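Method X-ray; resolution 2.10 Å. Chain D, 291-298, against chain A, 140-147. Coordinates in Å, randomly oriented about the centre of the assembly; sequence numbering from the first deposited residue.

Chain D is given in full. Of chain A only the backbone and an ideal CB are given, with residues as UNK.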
ATOM      1  N   TYR D 291      28.370 -10.554   5.967  1.00 20.64           N
ATOM      2  CA  TYR D 291      29.291 -11.025   6.999  1.00 21.01           C
ATOM      3  C   TYR D 291      28.856 -10.733   8.432  1.00 21.25           C
ATOM      4  O   TYR D 291      29.592 -11.038   9.376  1.00 21.99           O
ATOM      5  CB  TYR D 291      30.704 -10.475   6.745  1.00 20.50           C
ATOM      6  CG  TYR D 291      30.835  -8.971   6.868  1.00 20.19           C
ATOM      7  CD1 TYR D 291      31.044  -8.369   8.112  1.00 19.76           C
ATOM      8  CD2 TYR D 291      30.763  -8.146   5.738  1.00 19.87           C
ATOM      9  CE1 TYR D 291      31.168  -6.992   8.237  1.00 19.87           C
ATOM     10  CE2 TYR D 291      30.890  -6.762   5.855  1.00 19.89           C
ATOM     11  CZ  TYR D 291      31.098  -6.193   7.106  1.00 19.95           C
ATOM     12  OH  TYR D 291      31.236  -4.822   7.230  1.00 20.24           O
ATOM     13  N   VAL D 292      27.673 -10.145   8.596  1.00 21.20           N
ATOM     14  CA  VAL D 292      27.195  -9.703   9.907  1.00 20.69           C
ATOM     15  C   VAL D 292      26.337 -10.807  10.541  1.00 21.08           C
ATOM     16  O   VAL D 292      25.129 -10.908  10.301  1.00 21.14           O
ATOM     17  CB  VAL D 292      26.435  -8.359   9.812  1.00 20.95           C
ATOM     18  CG1 VAL D 292      26.093  -7.831  11.197  1.00 20.63           C
ATOM     19  CG2 VAL D 292      27.268  -7.329   9.055  1.00 20.21           C
ATOM     20  N   GLU D 293      26.991 -11.628  11.351  1.00 20.53           N
ATOM     21  CA  GLU D 293      26.447 -12.901  11.793  1.00 21.26           C
ATOM     22  C   GLU D 293      27.304 -13.397  12.970  1.00 21.35           C
ATOM     23  O   GLU D 293      28.495 -13.084  13.037  1.00 21.34           O
ATOM     24  CB  GLU D 293      26.458 -13.883  10.609  1.00 20.89           C
ATOM     25  CG  GLU D 293      25.831 -15.251  10.858  1.00 21.08           C
ATOM     26  CD  GLU D 293      26.788 -16.195  11.573  1.00 21.74           C
ATOM     27  OE1 GLU D 293      28.000 -16.180  11.254  1.00 21.96           O
ATOM     28  OE2 GLU D 293      26.337 -16.944  12.457  1.00 21.86           O
ATOM     29  N   LYS D 294      26.700 -14.148  13.893  1.00 22.33           N
ATOM     30  CA  LYS D 294      27.376 -14.590  15.136  1.00 23.47           C
ATOM     31  C   LYS D 294      28.687 -15.369  14.919  1.00 23.92           C
ATOM     32  O   LYS D 294      29.746 -14.921  15.370  1.00 24.37           O
ATOM     33  CB  LYS D 294      26.415 -15.372  16.056  1.00 23.85           C
ATOM     34  CG  LYS D 294      26.969 -15.736  17.438  1.00 24.77           C
ATOM     35  CD  LYS D 294      27.431 -14.502  18.216  1.00 26.41           C
ATOM     36  CE  LYS D 294      27.520 -14.738  19.718  1.00 28.79           C
ATOM     37  NZ  LYS D 294      28.288 -15.956  20.108  1.00 28.52           N
ATOM     38  N   ASN D 295      28.625 -16.514  14.238  1.00 24.70           N
ATOM     39  CA  ASN D 295      29.833 -17.311  13.959  1.00 25.90           C
ATOM     40  C   ASN D 295      30.893 -16.567  13.151  1.00 26.17           C
ATOM     41  O   ASN D 295      32.090 -16.712  13.412  1.00 25.87           O
ATOM     42  CB  ASN D 295      29.496 -18.632  13.259  1.00 28.00           C
ATOM     43  CG  ASN D 295      28.775 -19.615  14.165  1.00 29.13           C
ATOM     44  OD1 ASN D 295      28.655 -19.402  15.372  1.00 31.34           O
ATOM     45  ND2 ASN D 295      28.281 -20.693  13.581  1.00 29.70           N
ATOM     46  N   SER D 296      30.442 -15.789  12.167  1.00 25.50           N
ATOM     47  CA  SER D 296      31.322 -14.967  11.335  1.00 26.05           C
ATOM     48  C   SER D 296      32.060 -13.918  12.157  1.00 25.28           C
ATOM     49  O   SER D 296      33.260 -13.698  11.961  1.00 26.24           O
ATOM     50  CB  SER D 296      30.532 -14.271  10.219  1.00 26.76           C
ATOM     51  OG  SER D 296      31.320 -13.270   9.589  1.00 27.95           O
ATOM     52  N   TYR D 297      31.342 -13.269  13.069  1.00 24.17           N
ATOM     53  CA  TYR D 297      31.960 -12.296  13.953  1.00 24.45           C
ATOM     54  C   TYR D 297      32.973 -12.966  14.879  1.00 25.00           C
ATOM     55  O   TYR D 297      34.071 -12.439  15.074  1.00 25.87           O
ATOM     56  CB  TYR D 297      30.908 -11.515  14.744  1.00 23.29           C
ATOM     57  CG  TYR D 297      30.524 -10.169  14.132  1.00 23.64           C
ATOM     58  CD1 TYR D 297      30.505  -9.975  12.748  1.00 23.21           C
ATOM     59  CD2 TYR D 297      30.156  -9.102  14.947  1.00 23.01           C
ATOM     60  CE1 TYR D 297      30.152  -8.751  12.202  1.00 23.38           C
ATOM     61  CE2 TYR D 297      29.792  -7.887  14.415  1.00 23.06           C
ATOM     62  CZ  TYR D 297      29.794  -7.706  13.045  1.00 24.17           C
ATOM     63  OH  TYR D 297      29.435  -6.474  12.534  1.00 23.58           O
ATOM     64  N   GLU D 298      32.619 -14.132  15.419  1.00 24.51           N
ATOM     65  CA  GLU D 298      33.511 -14.843  16.341  1.00 24.79           C
ATOM     66  C   GLU D 298      34.830 -15.175  15.657  1.00 24.07           C
ATOM     67  O   GLU D 298      35.903 -15.015  16.237  1.00 22.96           O
ATOM     68  CB  GLU D 298      32.853 -16.112  16.909  1.00 24.82           C
ATOM     69  CG  GLU D 298      31.726 -15.873  17.917  1.00 25.22           C
ATOM     70  CD  GLU D 298      32.170 -15.308  19.272  1.00 25.56           C
ATOM     71  OE1 GLU D 298      33.373 -15.039  19.484  1.00 25.57           O
ATOM     72  OE2 GLU D 298      31.294 -15.117  20.148  1.00 25.82           O
TER
ATOM     73  N   UNK A 140      19.754  -8.127  18.010  1.00 27.36           N
ATOM     74  CA  UNK A 140      21.132  -8.607  18.003  1.00 26.36           C
ATOM     75  C   UNK A 140      21.541  -9.219  16.670  1.00 25.87           C
ATOM     76  O   UNK A 140      20.886  -9.010  15.646  1.00 25.40           O
ATOM     77  CB  UNK A 140      21.327  -9.637  19.118  1.00 26.36           C
ATOM     78  N   UNK A 141      22.636  -9.969  16.689  1.00 25.62           N
ATOM     79  CA  UNK A 141      23.184 -10.598  15.485  1.00 25.79           C
ATOM     80  C   UNK A 141      22.334 -11.780  15.034  1.00 25.62           C
ATOM     81  O   UNK A 141      21.758 -12.485  15.856  1.00 24.93           O
ATOM     82  CB  UNK A 141      24.622 -11.058  15.734  1.00 25.79           C
ATOM     83  N   UNK A 142      22.255 -11.978  13.720  1.00 25.42           N
ATOM     84  CA  UNK A 142      21.610 -13.154  13.153  1.00 25.38           C
ATOM     85  C   UNK A 142      22.602 -14.296  13.181  1.00 25.68           C
ATOM     86  O   UNK A 142      23.752 -14.107  13.567  1.00 25.44           O
ATOM     87  CB  UNK A 142      21.112 -12.892  11.730  1.00 25.38           C
ATOM     88  N   UNK A 143      22.169 -15.486  12.781  1.00 26.47           N
ATOM     89  CA  UNK A 143      23.065 -16.639  12.802  1.00 27.81           C
ATOM     90  C   UNK A 143      22.957 -17.543  11.584  1.00 27.51           C
ATOM     91  O   UNK A 143      21.928 -17.570  10.897  1.00 27.68           O
ATOM     92  CB  UNK A 143      22.794 -17.468  14.059  1.00 27.81           C
ATOM     93  N   UNK A 144      24.037 -18.274  11.327  1.00 26.77           N
ATOM     94  CA  UNK A 144      24.073 -19.267  10.266  1.00 26.74           C
ATOM     95  C   UNK A 144      23.276 -20.517  10.635  1.00 25.70           C
ATOM     96  O   UNK A 144      23.095 -20.839  11.808  1.00 24.31           O
ATOM     97  CB  UNK A 144      25.522 -19.643   9.949  1.00 26.74           C
ATOM     98  N   UNK A 145      22.792 -21.203   9.607  1.00 25.46           N
ATOM     99  CA  UNK A 145      22.172 -22.502   9.778  1.00 25.37           C
ATOM    100  C   UNK A 145      23.269 -23.557   9.863  1.00 25.47           C
ATOM    101  O   UNK A 145      23.072 -24.607  10.467  1.00 25.77           O
ATOM    102  CB  UNK A 145      21.201 -22.805   8.635  1.00 25.37           C
ATOM    103  N   UNK A 146      24.432 -23.250   9.287  1.00 26.53           N
ATOM    104  CA  UNK A 146      25.577 -24.169   9.283  1.00 27.08           C
ATOM    105  C   UNK A 146      25.999 -24.599  10.682  1.00 27.36           C
ATOM    106  O   UNK A 146      26.243 -23.756  11.549  1.00 27.10           O
ATOM    107  CB  UNK A 146      26.766 -23.515   8.576  1.00 27.08           C
ATOM    108  N   UNK A 147      26.084 -25.914  10.891  1.00 26.91           N
ATOM    109  CA  UNK A 147      26.431 -26.474  12.197  1.00 26.40           C
ATOM    110  C   UNK A 147      25.283 -26.474  13.204  1.00 26.50           C
ATOM    111  O   UNK A 147      25.419 -27.024  14.299  1.00 26.36           O
ATOM    112  CB  UNK A 147      27.609 -25.694  12.785  1.00 26.40           C
TER

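At position 140 the ideal CB finds nothing of chain D within 5.5 Å, so the partner imposes no choice. The backbone does: phi is 82° and psi -164°, and a positive phi by itself favours glycine. The deposited residue is Gly A140.

Position 141 is the one whose CA-to-CB bond points toward chain D in ordinary backbone geometry. Ahead of it lie the CG1 methyl of Val D292, the ring of Tyr D297 and the start of the helix at Lys D294. The surroundings are largely apolar, and a branched or flexible aliphatic chain, leucine, isoleucine or methionine, would suit. The residue is Leu A141. Its CD2 lies 3.5 Å from CG1 of Val D292 and also sits over one face of the Tyr D297 ring, while its CD1 packs 3.7 Å from CD2 of that tyrosine.

At 142 the backbone does the work. Its O accepts a hydrogen bond from Lys D294 N at 3.0 Å, using an amide in the first turn of the helix, and also receives a CA-H...O contact from Glu D293 CA at 3.4 Å. A water joins the 142 N (2.8 Å to the water O) to Val D292 O (2.7 Å to the same water O). CB would point sideways, 4.7 Å from Val D292 O; with phi at -82° a small residue such as alanine or serine is conceivable alongside glycine. It is Gly A142, which leaves the backbone bare beside the water.

Position 143 directs its CB sideways, 3.9 Å from Glu D293 OE2. The nearby carboxylate could attract a basic or polar chain, though many types would fit. The residue is Arg A143, whose end nevertheless leads away; its CB remains 3.8 Å from Glu D293 OE2, and no salt bridge forms.

At 144 the backbone N donates to Glu D293 OE2 at 2.9 Å. That carboxylate also caps the helix, its OE2 accepting from Asn D295 N and its OE1 from Ser D296 N, so it ties the helix start to chain A. An ideal CB at 144, 3.8 Å from Glu D293 OE2, favours a short donor, serine or threonine. Thr A144 adds a weak hydrogen bond from OG1 to Glu D293 OE2 at 3.3 Å.

Position 145 turns its CB away, and chain D sets no preference; it is Leu A145.

At 146 no atom of chain D lies within 5.5 Å of the ideal CB, so many residues would do. The residue is Ser A146, whose side chain stays clear of chain D: its CB, the nearest atom, is 6.0 Å from Asn D295 ND2.

Position 147 has phi 78°, favouring glycine, and is Gly A147.

Chain A, residues 140-147: GLGRTLSG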
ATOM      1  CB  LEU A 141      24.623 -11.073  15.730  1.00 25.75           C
ATOM      2  CG  LEU A 141      25.758 -10.039  15.731  1.00 26.59           C
ATOM      3  CD1 LEU A 141      27.058 -10.669  16.200  1.00 26.52           C
ATOM      4  CD2 LEU A 141      25.948  -9.404  14.359  1.00 26.03           C
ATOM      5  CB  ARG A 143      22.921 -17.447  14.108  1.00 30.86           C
ATOM      6  CG  ARG A 143      21.604 -17.270  14.853  1.00 32.70           C
ATOM      7  CD  ARG A 143      20.556 -18.269  14.390  1.00 35.01           C
ATOM      8  NE  ARG A 143      20.371 -19.369  15.341  1.00 35.48           N
ATOM      9  CZ  ARG A 143      19.446 -20.319  15.218  1.00 36.57           C
ATOM     10  NH1 ARG A 143      18.610 -20.309  14.178  1.00 40.31           N
ATOM     11  NH2 ARG A 143      19.345 -21.271  16.134  1.00 35.38           N
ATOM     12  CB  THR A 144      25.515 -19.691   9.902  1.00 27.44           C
ATOM     13  OG1 THR A 144      26.260 -19.961  11.099  1.00 28.58           O
ATOM     14  CG2 THR A 144      26.206 -18.597   9.109  1.00 27.75           C
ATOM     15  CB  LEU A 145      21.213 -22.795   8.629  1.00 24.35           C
ATOM     16  CG  LEU A 145      20.113 -21.761   8.373  1.00 23.63           C
ATOM     17  CD1 LEU A 145      19.399 -22.091   7.075  1.00 23.19           C
ATOM     18  CD2 LEU A 145      19.115 -21.685   9.520  1.00 23.23           C
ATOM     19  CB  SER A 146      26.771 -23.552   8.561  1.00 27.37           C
ATOM     20  OG  SER A 146      27.732 -24.554   8.250  1.00 27.07           O
TER
HETATM   21  O   HOH W   1      23.066 -10.108  11.862  1.00 24.31           O
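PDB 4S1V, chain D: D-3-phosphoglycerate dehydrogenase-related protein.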